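Local coordinates for protein endo-beta-mannanase (Opitutaceae bacterium TAV5, PDB 7BOB) that probably removes mannose from the ends of beta-1,4-linked mannose chains, working as a homotrimeric exo-mannosidase of glycoside hydrolase family 5, at residues A[24-28]-A[41-45]; A[497-501]-A[515-520]; A[383-389]-A[425-431]; A[191-197]-A[234-240]; A[527-531]-A[541-545]. One frame throughout, in Å; residues are numbered along the deposited sequence.

Contact 1: A[24-28]-A[41-45]; sequences YWPAS and EIFSD
Tyr24 reaches Asp45 with its hydroxyl. Tyr24 OH donates to Asp45 OD2 at 2.7 Å, on the anti lone pair, the one turned away from OD1. OD2 sits at the ring edge, in the ring plane, while the carboxylate plane is turned 71° from the ring. CG of Tyr24 lies anti to the backbone N (chi1 -179°), and this carries the ring out to the helix. The same OH rests near Ile42 CG1. Asp45 OD1 forms a salt bridge with Lys320. Pro26 follows, its CG 4.0 Å from Ile42 CG1, the two side chains side by side. The loop 24-28 leaves the first barrel strand, 20-23, so the contact ties a loop of the (beta/alpha)8 barrel to helix 39-51, beyond the short helix 33-36. At Ala27 the backbone N donates to a water at 2.7 Å. That water donates in turn to Glu41 OE2 and to Asp45 OD2, bridging the two acids. Ser28 is gripped twice. Ser28 N donates to Glu41 OE2 at 3.1 Å. Ser28 OG donates to Glu41 OE1 at 2.6 Å. Both come from the syn side, slightly out of the carboxylate plane. The extended chain of Glu41 brings its carboxylate there.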
# COMPACT_ATOMS: atom_id res chain seq x y z
N TYR A 24 -32.07 -13.87 13.05
CA TYR A 24 -33.35 -13.89 12.34
C TYR A 24 -33.60 -12.67 11.47
O TYR A 24 -33.51 -11.54 11.94
CB TYR A 24 -34.54 -13.99 13.30
CG TYR A 24 -35.85 -14.03 12.56
CD1 TYR A 24 -36.22 -15.15 11.82
CD2 TYR A 24 -36.71 -12.95 12.58
CE1 TYR A 24 -37.41 -15.19 11.14
CE2 TYR A 24 -37.91 -12.98 11.91
CZ TYR A 24 -38.26 -14.10 11.19
OH TYR A 24 -39.47 -14.09 10.52
N TRP A 25 -33.98 -12.94 10.21
CA TRP A 25 -34.73 -12.04 9.33
C TRP A 25 -35.80 -12.89 8.65
O TRP A 25 -35.54 -14.05 8.32
CB TRP A 25 -33.88 -11.38 8.23
CG TRP A 25 -32.89 -10.36 8.68
CD1 TRP A 25 -31.53 -10.49 8.65
CD2 TRP A 25 -33.16 -9.04 9.16
NE1 TRP A 25 -30.93 -9.35 9.11
CE2 TRP A 25 -31.91 -8.44 9.43
CE3 TRP A 25 -34.33 -8.32 9.41
CZ2 TRP A 25 -31.79 -7.14 9.93
CZ3 TRP A 25 -34.21 -7.02 9.90
CH2 TRP A 25 -32.95 -6.45 10.16
N PRO A 26 -37.00 -12.36 8.41
CA PRO A 26 -38.00 -13.13 7.65
C PRO A 26 -37.50 -13.45 6.25
O PRO A 26 -36.73 -12.69 5.65
CB PRO A 26 -39.21 -12.18 7.59
CG PRO A 26 -38.93 -11.11 8.59
CD PRO A 26 -37.45 -10.98 8.67
N ALA A 27 -37.96 -14.59 5.72
CA ALA A 27 -37.61 -14.98 4.35
C ALA A 27 -38.05 -13.94 3.32
O ALA A 27 -37.33 -13.66 2.36
CB ALA A 27 -38.25 -16.31 4.01
N SER A 28 -39.27 -13.39 3.48
CA SER A 28 -39.88 -12.64 2.40
C SER A 28 -39.29 -11.25 2.22
O SER A 28 -39.38 -10.69 1.13
CB SER A 28 -41.38 -12.52 2.62
OG SER A 28 -41.63 -11.73 3.76
N GLU A 41 -46.05 -14.24 9.21
CA GLU A 41 -44.82 -14.93 8.84
C GLU A 41 -43.84 -14.96 10.01
O GLU A 41 -43.31 -16.01 10.36
CB GLU A 41 -44.20 -14.27 7.61
CG GLU A 41 -42.84 -14.87 7.17
CD GLU A 41 -42.30 -14.24 5.88
OE1 GLU A 41 -42.92 -13.27 5.38
OE2 GLU A 41 -41.25 -14.73 5.38
N ILE A 42 -43.60 -13.80 10.64
CA ILE A 42 -42.68 -13.73 11.78
C ILE A 42 -43.10 -14.69 12.90
O ILE A 42 -42.31 -15.51 13.38
CB ILE A 42 -42.58 -12.28 12.29
CG1 ILE A 42 -41.95 -11.37 11.22
CG2 ILE A 42 -41.81 -12.22 13.59
CD1 ILE A 42 -42.18 -9.86 11.46
N PHE A 43 -44.37 -14.60 13.31
CA PHE A 43 -44.83 -15.41 14.44
C PHE A 43 -44.81 -16.89 14.09
O PHE A 43 -44.50 -17.74 14.94
CB PHE A 43 -46.23 -14.95 14.88
CG PHE A 43 -46.27 -13.57 15.53
CD1 PHE A 43 -45.12 -12.76 15.58
CD2 PHE A 43 -47.45 -13.09 16.11
CE1 PHE A 43 -45.16 -11.49 16.17
CE2 PHE A 43 -47.51 -11.81 16.70
CZ PHE A 43 -46.35 -11.00 16.73
N SER A 44 -45.12 -17.22 12.84
CA SER A 44 -44.98 -18.61 12.41
C SER A 44 -43.53 -19.05 12.47
O SER A 44 -43.24 -20.22 12.81
CB SER A 44 -45.56 -18.78 11.01
OG SER A 44 -45.16 -20.02 10.46
N ASP A 45 -42.58 -18.14 12.20
CA ASP A 45 -41.16 -18.49 12.32
C ASP A 45 -40.75 -18.65 13.79
O ASP A 45 -39.94 -19.52 14.12
CB ASP A 45 -40.28 -17.43 11.64
CG ASP A 45 -40.28 -17.55 10.12
OD1 ASP A 45 -40.57 -18.64 9.58
OD2 ASP A 45 -40.00 -16.53 9.46
O HOH W 1 -39.63 -16.33 6.91

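Contact 2: A[497-501]-A[515-520]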
# COMPACT_ATOMS: atom_id res chain seq x y z
N ALA A 497 23.84 -13.73 6.59
CA ALA A 497 22.88 -13.61 5.50
C ALA A 497 21.63 -14.44 5.77
O ALA A 497 21.70 -15.58 6.26
CB ALA A 497 23.52 -14.04 4.18
N ALA A 498 20.47 -13.89 5.41
CA ALA A 498 19.19 -14.52 5.68
C ALA A 498 18.84 -15.55 4.61
O ALA A 498 17.71 -15.59 4.13
CB ALA A 498 18.09 -13.46 5.76
N THR A 499 19.80 -16.40 4.27
CA THR A 499 19.60 -17.46 3.30
C THR A 499 18.99 -18.68 3.98
O THR A 499 19.12 -18.84 5.20
CB THR A 499 20.93 -17.82 2.64
OG1 THR A 499 21.87 -18.20 3.66
CG2 THR A 499 21.45 -16.65 1.85
N PRO A 500 18.35 -19.57 3.22
CA PRO A 500 17.60 -20.68 3.84
C PRO A 500 18.48 -21.57 4.71
O PRO A 500 19.66 -21.79 4.43
CB PRO A 500 17.04 -21.44 2.64
CG PRO A 500 16.87 -20.41 1.61
CD PRO A 500 18.05 -19.46 1.78
N ALA A 501 17.89 -22.08 5.78
CA ALA A 501 18.54 -23.05 6.64
C ALA A 501 17.92 -24.40 6.36
O ALA A 501 16.69 -24.55 6.42
CB ALA A 501 18.42 -22.67 8.11
N PHE A 515 12.87 -15.82 8.44
CA PHE A 515 13.57 -15.53 9.68
C PHE A 515 12.98 -14.27 10.25
O PHE A 515 12.50 -13.40 9.51
CB PHE A 515 15.10 -15.40 9.42
CG PHE A 515 15.69 -16.65 8.81
CD1 PHE A 515 15.75 -16.80 7.44
CD2 PHE A 515 16.12 -17.69 9.62
CE1 PHE A 515 16.24 -17.97 6.88
CE2 PHE A 515 16.62 -18.85 9.06
CZ PHE A 515 16.69 -18.99 7.68
N LEU A 516 12.96 -14.18 11.57
CA LEU A 516 12.17 -13.14 12.20
C LEU A 516 12.73 -11.77 11.86
O LEU A 516 13.94 -11.54 11.97
CB LEU A 516 12.11 -13.34 13.72
CG LEU A 516 10.91 -12.68 14.42
CD1 LEU A 516 9.60 -13.43 14.12
CD2 LEU A 516 11.14 -12.62 15.93
N ARG A 517 11.84 -10.88 11.43
CA ARG A 517 12.17 -9.55 10.93
C ARG A 517 13.11 -9.63 9.73
O ARG A 517 13.79 -8.65 9.43
CB ARG A 517 12.79 -8.67 12.02
CG ARG A 517 11.94 -8.54 13.28
CD ARG A 517 12.60 -7.54 14.21
NE ARG A 517 11.94 -7.46 15.51
CZ ARG A 517 11.00 -6.55 15.81
NH1 ARG A 517 10.60 -5.68 14.88
NH2 ARG A 517 10.45 -6.52 17.03
N GLY A 518 13.17 -10.77 9.04
CA GLY A 518 14.01 -10.87 7.87
C GLY A 518 15.49 -10.97 8.16
O GLY A 518 16.29 -10.89 7.23
N MET A 519 15.88 -11.14 9.43
CA MET A 519 17.29 -11.17 9.80
C MET A 519 17.63 -12.51 10.45
O MET A 519 16.81 -13.13 11.15
CB MET A 519 17.64 -10.04 10.75
CG MET A 519 17.54 -8.68 10.08
SD MET A 519 18.18 -7.35 11.11
CE MET A 519 16.88 -7.23 12.37
N ARG A 520 18.86 -12.94 10.21
CA ARG A 520 19.40 -14.16 10.76
C ARG A 520 20.66 -13.82 11.55
O ARG A 520 21.39 -12.88 11.22
CB ARG A 520 19.69 -15.15 9.65
CG ARG A 520 19.90 -16.54 10.12
CD ARG A 520 19.78 -17.49 8.98
NE ARG A 520 20.30 -18.80 9.36
CZ ARG A 520 20.69 -19.72 8.49
NH1 ARG A 520 20.62 -19.47 7.18
NH2 ARG A 520 21.14 -20.88 8.93
O HOH W 2 22.06 -22.04 6.23
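Phe515 and Arg520 present two flat groups to the turn of 497-501, and Thr499 O comes close to both. Thr499 O is 3.4 Å from Phe515 CE1, approaching the ring obliquely. Thr499 O also lies at the edge of the guanidinium, near its plane, 2.6 Å from Arg520 NH1. Within their own segment the two side chains overlap: Arg520 CD lies over one face of the Phe515 ring, offset toward the rim. CG of Arg520 is anti to the backbone N (chi1 -164°) and the chain stays extended to NE, which carries the guanidinium past the ring to the turn. Ala501 joins both groups. Ala501 CB sits over a face of the guanidinium, 3.4 Å from Arg520 NH2. Ala501 N is at the ring edge, 3.8 Å from Phe515 CZ. A water in the guanidinium plane accepts from Arg520 NH2 at 3.1 Å. Arg520 NH2 also forms a salt bridge with Asp534. Arg517 O accepts from Asn246 ND2 of a neighbouring subunit, which places these strand connections at the trimer interface. The turn, an inverse gamma turn centred on Ala498, links strand 490-496 to strand 501-505. The loop 515-520 leads from strand 508-512 into strand 520-525.

Contact 3: A[383-389]-A[425-431]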
# COMPACT_ATOMS: atom_id res chain seq x y z
N PRO A 383 -5.38 -28.93 28.92
CA PRO A 383 -4.54 -28.78 27.72
C PRO A 383 -3.10 -29.22 27.95
O PRO A 383 -2.53 -28.99 29.03
CB PRO A 383 -4.63 -27.27 27.42
CG PRO A 383 -5.46 -26.65 28.60
CD PRO A 383 -5.41 -27.68 29.69
N THR A 384 -2.50 -29.85 26.95
CA THR A 384 -1.15 -30.39 27.07
C THR A 384 -0.07 -29.44 26.54
O THR A 384 1.11 -29.81 26.53
CB THR A 384 -1.09 -31.73 26.33
OG1 THR A 384 -1.35 -31.52 24.94
CG2 THR A 384 -2.16 -32.69 26.87
N VAL A 385 -0.44 -28.23 26.10
CA VAL A 385 0.48 -27.21 25.58
C VAL A 385 -0.28 -25.90 25.36
O VAL A 385 -1.47 -25.91 25.00
CB VAL A 385 1.15 -27.70 24.28
CG1 VAL A 385 0.22 -27.56 23.06
CG2 VAL A 385 2.45 -26.98 24.08
N HIS A 386 0.39 -24.77 25.58
CA HIS A 386 -0.24 -23.45 25.50
C HIS A 386 0.53 -22.55 24.52
O HIS A 386 1.75 -22.42 24.62
CB HIS A 386 -0.29 -22.78 26.88
CG HIS A 386 -1.32 -23.38 27.80
ND1 HIS A 386 -1.16 -24.62 28.39
CD2 HIS A 386 -2.51 -22.90 28.24
CE1 HIS A 386 -2.21 -24.88 29.14
NE2 HIS A 386 -3.04 -23.85 29.07
N LEU A 387 -0.20 -21.92 23.60
CA LEU A 387 0.39 -20.93 22.71
C LEU A 387 0.46 -19.58 23.42
O LEU A 387 -0.47 -19.19 24.13
CB LEU A 387 -0.44 -20.82 21.43
CG LEU A 387 -0.60 -22.09 20.61
CD1 LEU A 387 -1.69 -21.90 19.56
CD2 LEU A 387 0.73 -22.46 19.97
N TYR A 388 1.57 -18.86 23.22
CA TYR A 388 1.83 -17.61 23.94
C TYR A 388 1.14 -16.44 23.23
O TYR A 388 1.45 -16.16 22.06
CB TYR A 388 3.33 -17.38 24.05
CG TYR A 388 3.73 -16.18 24.88
CD1 TYR A 388 4.11 -14.99 24.27
CD2 TYR A 388 3.72 -16.23 26.27
CE1 TYR A 388 4.47 -13.88 25.01
CE2 TYR A 388 4.10 -15.12 27.02
CZ TYR A 388 4.46 -13.95 26.38
OH TYR A 388 4.83 -12.85 27.10
N TRP A 389 0.19 -15.79 23.92
CA TRP A 389 -0.43 -14.55 23.46
C TRP A 389 0.39 -13.38 24.00
O TRP A 389 0.51 -13.24 25.22
CB TRP A 389 -1.88 -14.47 23.95
CG TRP A 389 -2.69 -13.25 23.53
CD1 TRP A 389 -2.60 -11.99 24.05
CD2 TRP A 389 -3.73 -13.19 22.53
NE1 TRP A 389 -3.50 -11.17 23.45
CE2 TRP A 389 -4.22 -11.87 22.52
CE3 TRP A 389 -4.30 -14.13 21.66
CZ2 TRP A 389 -5.23 -11.44 21.64
CZ3 TRP A 389 -5.32 -13.70 20.80
CH2 TRP A 389 -5.76 -12.37 20.80
N GLU A 425 -2.10 -32.98 20.33
CA GLU A 425 -2.01 -32.18 21.54
C GLU A 425 -3.32 -31.43 21.78
O GLU A 425 -4.08 -31.17 20.84
CB GLU A 425 -0.86 -31.19 21.45
CG GLU A 425 0.49 -31.87 21.21
CD GLU A 425 1.17 -32.24 22.51
OE1 GLU A 425 0.60 -31.96 23.59
OE2 GLU A 425 2.26 -32.82 22.46
N HIS A 426 -3.59 -31.13 23.05
CA HIS A 426 -4.70 -30.25 23.44
C HIS A 426 -4.12 -28.86 23.68
O HIS A 426 -3.29 -28.67 24.58
CB HIS A 426 -5.41 -30.74 24.71
CG HIS A 426 -6.18 -32.02 24.51
ND1 HIS A 426 -6.85 -32.32 23.35
CD2 HIS A 426 -6.38 -33.07 25.35
CE1 HIS A 426 -7.42 -33.51 23.46
NE2 HIS A 426 -7.16 -33.98 24.67
N VAL A 427 -4.54 -27.89 22.88
CA VAL A 427 -3.87 -26.60 22.81
C VAL A 427 -4.69 -25.55 23.56
O VAL A 427 -5.85 -25.30 23.23
CB VAL A 427 -3.64 -26.17 21.36
CG1 VAL A 427 -2.83 -24.89 21.33
CG2 VAL A 427 -2.98 -27.30 20.59
N GLY A 428 -4.05 -24.91 24.54
CA GLY A 428 -4.58 -23.73 25.20
C GLY A 428 -3.86 -22.45 24.78
O GLY A 428 -2.93 -22.44 23.98
N ILE A 429 -4.34 -21.35 25.36
CA ILE A 429 -3.79 -20.02 25.19
C ILE A 429 -3.37 -19.52 26.56
O ILE A 429 -4.10 -19.71 27.54
CB ILE A 429 -4.81 -19.05 24.57
CG1 ILE A 429 -5.40 -19.64 23.29
CG2 ILE A 429 -4.20 -17.65 24.32
CD1 ILE A 429 -4.44 -19.67 22.12
N VAL A 430 -2.19 -18.93 26.65
CA VAL A 430 -1.72 -18.33 27.89
C VAL A 430 -1.39 -16.87 27.59
O VAL A 430 -0.86 -16.56 26.52
CB VAL A 430 -0.50 -19.09 28.47
CG1 VAL A 430 0.67 -19.11 27.46
CG2 VAL A 430 -0.05 -18.47 29.78
N ARG A 431 -1.73 -15.99 28.51
CA ARG A 431 -1.69 -14.55 28.25
C ARG A 431 -0.39 -13.97 28.80
O ARG A 431 -0.10 -14.10 29.99
CB ARG A 431 -2.90 -13.85 28.86
CG ARG A 431 -4.20 -14.18 28.15
CD ARG A 431 -5.42 -13.54 28.84
NE ARG A 431 -5.20 -12.14 29.18
CZ ARG A 431 -6.12 -11.35 29.74
NH1 ARG A 431 -7.32 -11.84 30.02
NH2 ARG A 431 -5.83 -10.09 30.03
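The His386 ring has the backbone of Gly428 over one face, and Ile429 O near its plane at the edge, 3.6 Å from His386 CD2. The two strands, 385-389 and 427-431, are parallel neighbours in a beta-alpha-beta unit whose helix is 406-422. Strand 427-431 is outermost in the mixed sheet of this chain. CG of His386 is anti to the carbonyl carbon (chi1 -73°), laying the ring over Gly428. Gly428 CA makes an off-centre CH-pi contact, 4.2 Å from the ring centroid. A CB on Gly428 would run into CD2, so the glycine leaves room for the ring. Replacing His386 by alanine is likely to leave the Gly428 backbone without its ring cover and open a gap on this face. The indole of Trp389 leads away from 425-431, stacked on Tyr393 and edge-to-face with Phe274, while Trp389 CB still touches Ile429 CG2 at 4.0 Å. Backbone hydrogen bonds alternate along the pair, from Gly428 N to Val385 O, Leu387 N to Gly428 O, Val430 N to Leu387 O and Trp389 N to Val430 O. Toward helix 406-422, Leu387 CG packs 3.7 Å from Val427 CG1, and both side chains touch His417 and Leu420. Glu425 OE1 accepts from Thr384 OG1, modelled so short that its length is doubtful. Glu425 OE2 forms a salt bridge with Arg444. Thr384 OG1 itself accepts from His426 N at 3.0 Å, with an N-H...O angle of 152°.

Contact 4: A[191-197]-A[234-240]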
# COMPACT_ATOMS: atom_id res chain seq x y z
N ILE A 191 -24.71 -6.84 28.46
CA ILE A 191 -24.41 -6.25 27.16
C ILE A 191 -23.34 -7.09 26.47
O ILE A 191 -22.33 -7.45 27.08
CB ILE A 191 -23.97 -4.78 27.30
CG1 ILE A 191 -24.99 -4.01 28.15
CG2 ILE A 191 -23.84 -4.13 25.94
CD1 ILE A 191 -24.56 -2.61 28.49
N LEU A 192 -23.60 -7.45 25.22
CA LEU A 192 -22.65 -8.16 24.40
C LEU A 192 -22.12 -7.20 23.34
O LEU A 192 -22.81 -6.25 22.96
CB LEU A 192 -23.29 -9.38 23.72
CG LEU A 192 -24.16 -10.29 24.59
CD1 LEU A 192 -25.63 -9.97 24.45
CD2 LEU A 192 -23.92 -11.72 24.19
N SER A 193 -20.89 -7.46 22.88
CA SER A 193 -20.28 -6.58 21.90
C SER A 193 -20.88 -6.76 20.51
O SER A 193 -21.13 -5.77 19.82
CB SER A 193 -18.77 -6.83 21.84
OG SER A 193 -18.48 -7.94 21.02
N GLY A 194 -21.13 -7.99 20.08
CA GLY A 194 -21.54 -8.23 18.71
C GLY A 194 -20.40 -8.35 17.71
O GLY A 194 -20.66 -8.46 16.50
N CYS A 195 -19.15 -8.35 18.17
CA CYS A 195 -17.98 -8.37 17.30
C CYS A 195 -17.69 -9.78 16.77
O CYS A 195 -18.19 -10.79 17.29
CB CYS A 195 -16.76 -7.83 18.06
SG CYS A 195 -16.85 -6.05 18.41
N ASP A 196 -16.86 -9.84 15.73
CA ASP A 196 -16.55 -11.12 15.11
C ASP A 196 -15.08 -11.46 15.30
O ASP A 196 -14.43 -10.92 16.20
CB ASP A 196 -16.97 -11.12 13.63
CG ASP A 196 -16.21 -10.09 12.78
OD1 ASP A 196 -15.11 -9.67 13.18
OD2 ASP A 196 -16.70 -9.70 11.70
N HIS A 197 -14.54 -12.33 14.44
CA HIS A 197 -13.17 -12.80 14.63
C HIS A 197 -12.13 -11.74 14.29
O HIS A 197 -10.95 -11.94 14.60
CB HIS A 197 -12.95 -14.08 13.82
CG HIS A 197 -12.98 -13.89 12.33
ND1 HIS A 197 -14.03 -13.26 11.68
CD2 HIS A 197 -12.09 -14.24 11.37
CE1 HIS A 197 -13.77 -13.22 10.38
NE2 HIS A 197 -12.61 -13.81 10.16
N ILE A 234 -18.80 -4.16 28.64
CA ILE A 234 -19.25 -5.34 27.92
C ILE A 234 -19.14 -6.55 28.84
O ILE A 234 -18.04 -6.88 29.31
CB ILE A 234 -18.44 -5.56 26.63
CG1 ILE A 234 -18.66 -4.38 25.67
CG2 ILE A 234 -18.83 -6.89 25.99
CD1 ILE A 234 -20.05 -4.34 25.11
N ASP A 235 -20.26 -7.22 29.12
CA ASP A 235 -20.22 -8.37 30.03
C ASP A 235 -19.88 -9.66 29.31
O ASP A 235 -19.28 -10.55 29.92
CB ASP A 235 -21.57 -8.54 30.76
CG ASP A 235 -22.01 -7.28 31.48
OD1 ASP A 235 -21.41 -6.95 32.52
OD2 ASP A 235 -22.93 -6.60 30.97
N VAL A 236 -20.30 -9.81 28.06
CA VAL A 236 -20.15 -11.06 27.33
C VAL A 236 -19.46 -10.77 26.00
O VAL A 236 -20.03 -10.12 25.13
CB VAL A 236 -21.49 -11.76 27.07
CG1 VAL A 236 -21.25 -13.04 26.31
CG2 VAL A 236 -22.23 -12.03 28.39
N LEU A 237 -18.24 -11.28 25.84
CA LEU A 237 -17.57 -11.22 24.55
C LEU A 237 -18.31 -12.10 23.56
O LEU A 237 -18.99 -13.06 23.95
CB LEU A 237 -16.12 -11.69 24.69
CG LEU A 237 -15.36 -10.98 25.80
CD1 LEU A 237 -13.88 -11.44 25.82
CD2 LEU A 237 -15.45 -9.46 25.60
N THR A 238 -18.22 -11.77 22.28
CA THR A 238 -18.82 -12.61 21.25
C THR A 238 -17.78 -13.06 20.22
O THR A 238 -16.73 -12.44 20.04
CB THR A 238 -19.97 -11.89 20.53
OG1 THR A 238 -19.44 -10.78 19.81
CG2 THR A 238 -21.02 -11.40 21.53
N MET A 239 -18.10 -14.16 19.53
CA MET A 239 -17.31 -14.67 18.42
C MET A 239 -18.27 -15.09 17.32
O MET A 239 -19.36 -15.62 17.59
CB MET A 239 -16.42 -15.85 18.84
CG MET A 239 -15.40 -16.28 17.79
SD MET A 239 -14.53 -14.84 17.11
CE MET A 239 -13.71 -14.19 18.57
N HIS A 240 -17.90 -14.77 16.09
CA HIS A 240 -18.60 -15.16 14.87
C HIS A 240 -17.63 -15.92 13.99
O HIS A 240 -16.45 -15.55 13.91
CB HIS A 240 -19.07 -13.94 14.05
CG HIS A 240 -20.04 -13.04 14.76
ND1 HIS A 240 -20.57 -11.92 14.16
CD2 HIS A 240 -20.57 -13.10 16.00
CE1 HIS A 240 -21.39 -11.32 15.01
NE2 HIS A 240 -21.41 -12.01 16.13
O HOH W 3 -16.25 -9.05 22.24
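His240 starts at CB, 3.5 Å from Asp196 CB. CG of His240 is 3.8 Å from Asp196 CB. It lies anti to the carbonyl carbon (chi1 -61°), bringing the ring under Cys195 O. That oxygen lies over one face, toward the rim, with Cys195 O 3.6 Å from His240 CD2. His240 CE1 comes within 3.3 Å of Gly194 O. ND1 is hydrogen-bonded to Glu156 and NE2 to Gln280, so both ring nitrogens are held. A phenylalanine in place of His240 would probably leave Glu156 and Gln280 without this partner. Thr238 OG1 donates to Cys195 O at 2.8 Å, on a lone pair in the carbonyl plane. At the other end Ile191 O takes both Asp235 N and Val236 N, and Asp235 OD2 accepts from Ile191 N at 3.1 Å. Leu192 CD2 packs on Val236 CG1. Here strands 191-192 and 237-241 close the (beta/alpha)8 barrel. His240 sits beside Glu156 and Glu281, at the C-terminal ends of strands 151-154 and 277-282, where family 5 enzymes carry their two catalytic glutamates, and probably so here.

Contact 5: A[527-531]-A[541-545]; sequences GAQIL and VLRHR
Gln529 and Arg543 pair across a beta hairpin formed by strands 529-533 and 539-546, the first of them outermost in the mixed sheet of this chain. They are an antiparallel hydrogen-bonded pair. Gln529 N donates to Arg543 O and Arg543 N to Gln529 O, both at 2.9 Å. Next comes Ile530 with Leu542, a non-hydrogen-bonded pair, in which Ile530 CG1 meets Leu542 CD2 at 4.1 Å. Pro525 and Ile523 of strand 520-525 touch these two on the same side. Leu531 N then donates to Val541 O at 2.7 Å. Beyond it the Leu531 side chain turns onto Arg543. Leu531 CD2 lies over the centre of one guanidinium face, 3.5 Å from Arg543 CZ, and CD1 is near NH1. CG of Leu531 is anti to the backbone N (chi1 -164°), which turns the branch toward the guanidinium, CD2 over its face. Arg543 NE is hydrogen-bonded to Thr552 OG1, which also holds the group. Leu531 CD2 touches Val541 CG1 as well, so one leucine spans an apolar and a charged neighbour. At the start of the first strand Ala528 CB fits against Leu542 CB and His544 CB. The His544 ring, bound through ND1 to Leu487 O, brings His544 CD2 to 3.5 Å from Gly527 O. A side chain on Gly527 would collide with this ring. A water accepts from Arg545 N at 3.0 Å and donates weakly to Gly527 O.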
# COMPACT_ATOMS: atom_id res chain seq x y z
N GLY A 527 25.90 -21.49 27.73
CA GLY A 527 25.06 -22.33 28.56
C GLY A 527 24.23 -23.31 27.75
O GLY A 527 23.96 -24.42 28.22
N ALA A 528 23.81 -22.92 26.55
CA ALA A 528 22.94 -23.81 25.79
C ALA A 528 23.76 -24.86 25.06
O ALA A 528 24.93 -24.65 24.70
CB ALA A 528 22.10 -23.02 24.79
N GLN A 529 23.13 -26.01 24.85
CA GLN A 529 23.63 -27.07 23.98
C GLN A 529 23.05 -26.90 22.59
O GLN A 529 21.93 -26.41 22.41
CB GLN A 529 23.24 -28.45 24.52
CG GLN A 529 23.75 -28.81 25.94
CD GLN A 529 22.97 -28.12 27.08
OE1 GLN A 529 23.45 -27.13 27.65
NE2 GLN A 529 21.79 -28.65 27.43
N ILE A 530 23.82 -27.31 21.59
CA ILE A 530 23.38 -27.22 20.20
C ILE A 530 22.64 -28.51 19.87
O ILE A 530 23.25 -29.56 19.68
CB ILE A 530 24.57 -26.97 19.26
CG1 ILE A 530 25.07 -25.54 19.44
CG2 ILE A 530 24.18 -27.22 17.81
CD1 ILE A 530 26.43 -25.28 18.80
N LEU A 531 21.31 -28.43 19.80
CA LEU A 531 20.53 -29.63 19.55
C LEU A 531 20.51 -30.01 18.08
O LEU A 531 20.50 -31.20 17.75
CB LEU A 531 19.11 -29.43 20.09
CG LEU A 531 18.20 -30.64 20.29
CD1 LEU A 531 18.53 -31.38 21.57
CD2 LEU A 531 16.73 -30.18 20.30
N VAL A 541 18.99 -25.14 16.29
CA VAL A 541 18.13 -25.36 17.45
C VAL A 541 19.01 -25.50 18.69
O VAL A 541 19.91 -26.35 18.73
CB VAL A 541 17.23 -26.61 17.30
CG1 VAL A 541 16.34 -26.75 18.52
CG2 VAL A 541 16.37 -26.53 16.04
N LEU A 542 18.76 -24.66 19.69
CA LEU A 542 19.44 -24.73 20.97
C LEU A 542 18.53 -25.32 22.04
O LEU A 542 17.29 -25.28 21.93
CB LEU A 542 19.90 -23.34 21.42
CG LEU A 542 20.59 -22.44 20.42
CD1 LEU A 542 20.98 -21.13 21.09
CD2 LEU A 542 21.83 -23.14 19.84
N ARG A 543 19.15 -25.86 23.09
CA ARG A 543 18.43 -26.40 24.25
C ARG A 543 19.17 -26.00 25.52
O ARG A 543 20.36 -26.27 25.67
CB ARG A 543 18.31 -27.94 24.19
CG ARG A 543 17.38 -28.53 25.25
CD ARG A 543 16.78 -29.87 24.84
NE ARG A 543 15.60 -29.71 23.99
CZ ARG A 543 15.03 -30.68 23.27
NH1 ARG A 543 15.53 -31.91 23.29
NH2 ARG A 543 13.95 -30.40 22.54
N HIS A 544 18.45 -25.35 26.44
CA HIS A 544 19.07 -24.71 27.60
C HIS A 544 18.24 -25.03 28.82
O HIS A 544 17.04 -24.72 28.86
CB HIS A 544 19.15 -23.19 27.42
CG HIS A 544 19.95 -22.50 28.48
ND1 HIS A 544 19.70 -21.20 28.87
CD2 HIS A 544 21.01 -22.92 29.22
CE1 HIS A 544 20.56 -20.85 29.81
NE2 HIS A 544 21.37 -21.87 30.04
N ARG A 545 18.87 -25.63 29.82
CA ARG A 545 18.17 -25.91 31.07
C ARG A 545 18.42 -24.77 32.05
O ARG A 545 19.54 -24.27 32.17
CB ARG A 545 18.63 -27.26 31.62
CG ARG A 545 18.09 -28.42 30.81
CD ARG A 545 18.08 -29.74 31.63
NE ARG A 545 17.59 -29.58 32.99
CZ ARG A 545 16.29 -29.61 33.28
NH1 ARG A 545 15.41 -29.78 32.33
NH2 ARG A 545 15.84 -29.48 34.51
O HOH W 4 21.70 -26.50 29.65

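Contact 4 is the most buried and lies near the chain centre, where it closes the catalytic barrel. Contact 1 belongs to the same barrel but sits at its periphery, their centres about 25 Å apart, and it relies on acid side chains, hydroxyls and a water. Contacts 3 and 5 hold opposite margins of one mixed sheet in the second half of the chain. The first is a parallel pair beside a crossover helix, the second a more exposed antiparallel hairpin. Contact 2 lies about 20 Å from contact 5, centre to centre, and joins loops, not paired strands. It has an arginine-phenylalanine overlap and, alone of the five, touches another subunit.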